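PDB 7JVH: glycoside Hydrolase Family 43_12 from Metagenome, which probably hydrolyses glycosidic bonds in plant cell-wall polysaccharides such as arabinose- and xylose-containing hemicelluloses, as a gut-microbial member of family GH43, subfamily 12. Local coordinates for residues E278-N282 against N283-T287. Residues are numbered along the deposited sequence; the frame is centred on the assembly and turned at random.
Sequences EPWNN and NPILT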
loop_
_atom_site.group_PDB
_atom_site.type_symbol
_atom_site.label_atom_id
_atom_site.label_comp_id
_atom_site.label_asym_id
_atom_site.label_seq_id
_atom_site.Cartn_x
_atom_site.Cartn_y
_atom_site.Cartn_z
ATOM N N GLU A 278 25.516 17.009 -7.977
ATOM C CA GLU A 278 24.953 18.024 -8.867
ATOM C C GLU A 278 23.750 17.468 -9.617
ATOM O O GLU A 278 23.781 16.329 -10.081
ATOM C CB GLU A 278 25.990 18.503 -9.891
ATOM C CG GLU A 278 27.287 19.034 -9.289
ATOM C CD GLU A 278 27.110 20.296 -8.457
ATOM O OE1 GLU A 278 25.986 20.830 -8.371
ATOM O OE2 GLU A 278 28.100 20.761 -7.860
ATOM N N PRO A 279 22.662 18.262 -9.766
ATOM C CA PRO A 279 21.495 17.820 -10.537
ATOM C C PRO A 279 21.747 17.878 -12.049
ATOM O O PRO A 279 22.348 18.834 -12.547
ATOM C CB PRO A 279 20.423 18.842 -10.159
ATOM C CG PRO A 279 21.188 20.075 -9.749
ATOM C CD PRO A 279 22.525 19.625 -9.229
ATOM N N TRP A 280 21.284 16.853 -12.771
ATOM C CA TRP A 280 21.211 16.908 -14.224
ATOM C C TRP A 280 20.411 18.153 -14.583
ATOM O O TRP A 280 19.327 18.370 -14.038
ATOM C CB TRP A 280 20.513 15.666 -14.776
ATOM C CG TRP A 280 20.576 15.508 -16.280
ATOM C CD1 TRP A 280 21.400 16.167 -17.156
ATOM C CD2 TRP A 280 19.816 14.588 -17.068
ATOM N NE1 TRP A 280 21.180 15.731 -18.441
ATOM C CE2 TRP A 280 20.217 14.755 -18.412
ATOM C CE3 TRP A 280 18.839 13.636 -16.769
ATOM C CZ2 TRP A 280 19.664 14.005 -19.450
ATOM C CZ3 TRP A 280 18.304 12.900 -17.794
ATOM C CH2 TRP A 280 18.713 13.088 -19.121
ATOM N N ASN A 281 20.950 18.979 -15.484
ATOM C CA ASN A 281 20.213 20.118 -15.994
ATOM C C ASN A 281 18.788 19.710 -16.385
ATOM O O ASN A 281 17.843 20.474 -16.184
ATOM C CB ASN A 281 20.915 20.738 -17.173
ATOM C CG ASN A 281 20.103 21.853 -17.803
ATOM O OD1 ASN A 281 19.667 22.768 -17.109
ATOM N ND2 ASN A 281 19.873 21.774 -19.128
ATOM N N ASN A 282 18.652 18.504 -16.968
ATOM C CA ASN A 282 17.358 17.905 -17.287
ATOM C C ASN A 282 16.763 17.328 -16.027
ATOM O O ASN A 282 17.152 16.244 -15.575
ATOM C CB ASN A 282 17.508 16.801 -18.332
ATOM C CG ASN A 282 16.179 16.186 -18.745
ATOM O OD1 ASN A 282 15.531 16.670 -19.664
ATOM N ND2 ASN A 282 15.796 15.103 -18.093
ATOM N N ASN A 283 15.822 18.067 -15.440
ATOM C CA ASN A 283 15.094 17.594 -14.273
ATOM C C ASN A 283 13.749 18.306 -14.225
ATOM O O ASN A 283 13.653 19.460 -14.639
ATOM C CB ASN A 283 15.914 17.837 -12.991
ATOM C CG ASN A 283 16.656 16.597 -12.524
ATOM O OD1 ASN A 283 16.061 15.528 -12.388
ATOM N ND2 ASN A 283 17.960 16.730 -12.291
ATOM N N PRO A 284 12.659 17.649 -13.776
ATOM C CA PRO A 284 12.694 16.245 -13.356
ATOM C C PRO A 284 12.757 15.222 -14.525
ATOM O O PRO A 284 12.670 15.616 -15.690
ATOM C CB PRO A 284 11.363 16.087 -12.627
ATOM C CG PRO A 284 10.460 17.064 -13.308
ATOM C CD PRO A 284 11.320 18.242 -13.689
ATOM N N ILE A 285 12.934 13.938 -14.181
ATOM C CA ILE A 285 12.970 12.838 -15.136
ATOM C C ILE A 285 11.702 11.962 -15.122
ATOM O O ILE A 285 11.576 11.034 -15.936
ATOM C CB ILE A 285 14.186 11.925 -14.942
ATOM C CG1 ILE A 285 14.293 11.431 -13.492
ATOM C CG2 ILE A 285 15.462 12.648 -15.380
ATOM C CD1 ILE A 285 15.281 10.308 -13.279
ATOM N N LEU A 286 10.773 12.294 -14.217
ATOM C CA LEU A 286 9.497 11.548 -14.067
ATOM C C LEU A 286 8.423 12.388 -13.376
ATOM O O LEU A 286 8.539 12.587 -12.196
ATOM C CB LEU A 286 9.753 10.302 -13.230
ATOM C CG LEU A 286 8.502 9.487 -12.941
ATOM C CD1 LEU A 286 8.074 8.741 -14.178
ATOM C CD2 LEU A 286 8.740 8.510 -11.820
ATOM N N THR A 287 7.395 12.825 -14.095
ATOM C CA THR A 287 6.288 13.551 -13.468
ATOM C C THR A 287 5.056 13.564 -14.369
ATOM O O THR A 287 5.162 13.352 -15.560
ATOM C CB THR A 287 6.661 15.014 -13.149
ATOM O OG1 THR A 287 5.602 15.629 -12.408
ATOM C CG2 THR A 287 6.923 15.820 -14.425
#
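Asn283 turns its side-chain amide back onto the main chain of Trp280 where the polypeptide bends after strand 278-279. ND2 donates to the carbonyl O of Trp280 at 2.8 Å, but the bond is weak because the N-H points well off the oxygen, with an angle of 129° at the hydrogen. The same ND2 is hydrogen-bonded to the carbonyl O of Ile267 on strand 265-270, so a single amide nitrogen ties the bend to the neighbouring strand. A leucine at this position would probably leave the carbonyls of Trp280 and Ile267 without this donor, and the side-chain tie between bend and strand would be lost. Around the amide the contacts are by van der Waals touch: ND2 lies 3.7 Å from CB of Trp280 and 3.9 Å from CB of Pro279.

The other contacts, also van der Waals, gather round the Trp280 indole. With CG anti to the backbone N (chi1 -171°), beside its own carbonyl carbon, the indole runs on past the turn, where CB of Asn282 sits 3.3 Å above the plane, over the middle of one face. Ile285 reaches the six-membered part of the ring obliquely with CG2, 3.7 Å from CZ3, the two side chains crossing at about a right angle. The polar ND2 of Asn282 rests against that same methyl at 3.7 Å, so the Asn282 side chain touches both the indole and the isoleucine. The cis peptide bond before Pro284 redirects the chain between Asn283 and Ile285.

The bend lies at the surface of the GH43 catalytic domain, a five-bladed beta-propeller. Strand 278-279 is the outermost strand of its four-stranded blade, and beyond the turn Ile285 and Leu286 form a classic beta bulge opposite Glu265. Trp280 stacks on Trp347 and touches Val349, while Ile285 packs on Phe350, joining this blade edge to strand 349-350 of the next blade.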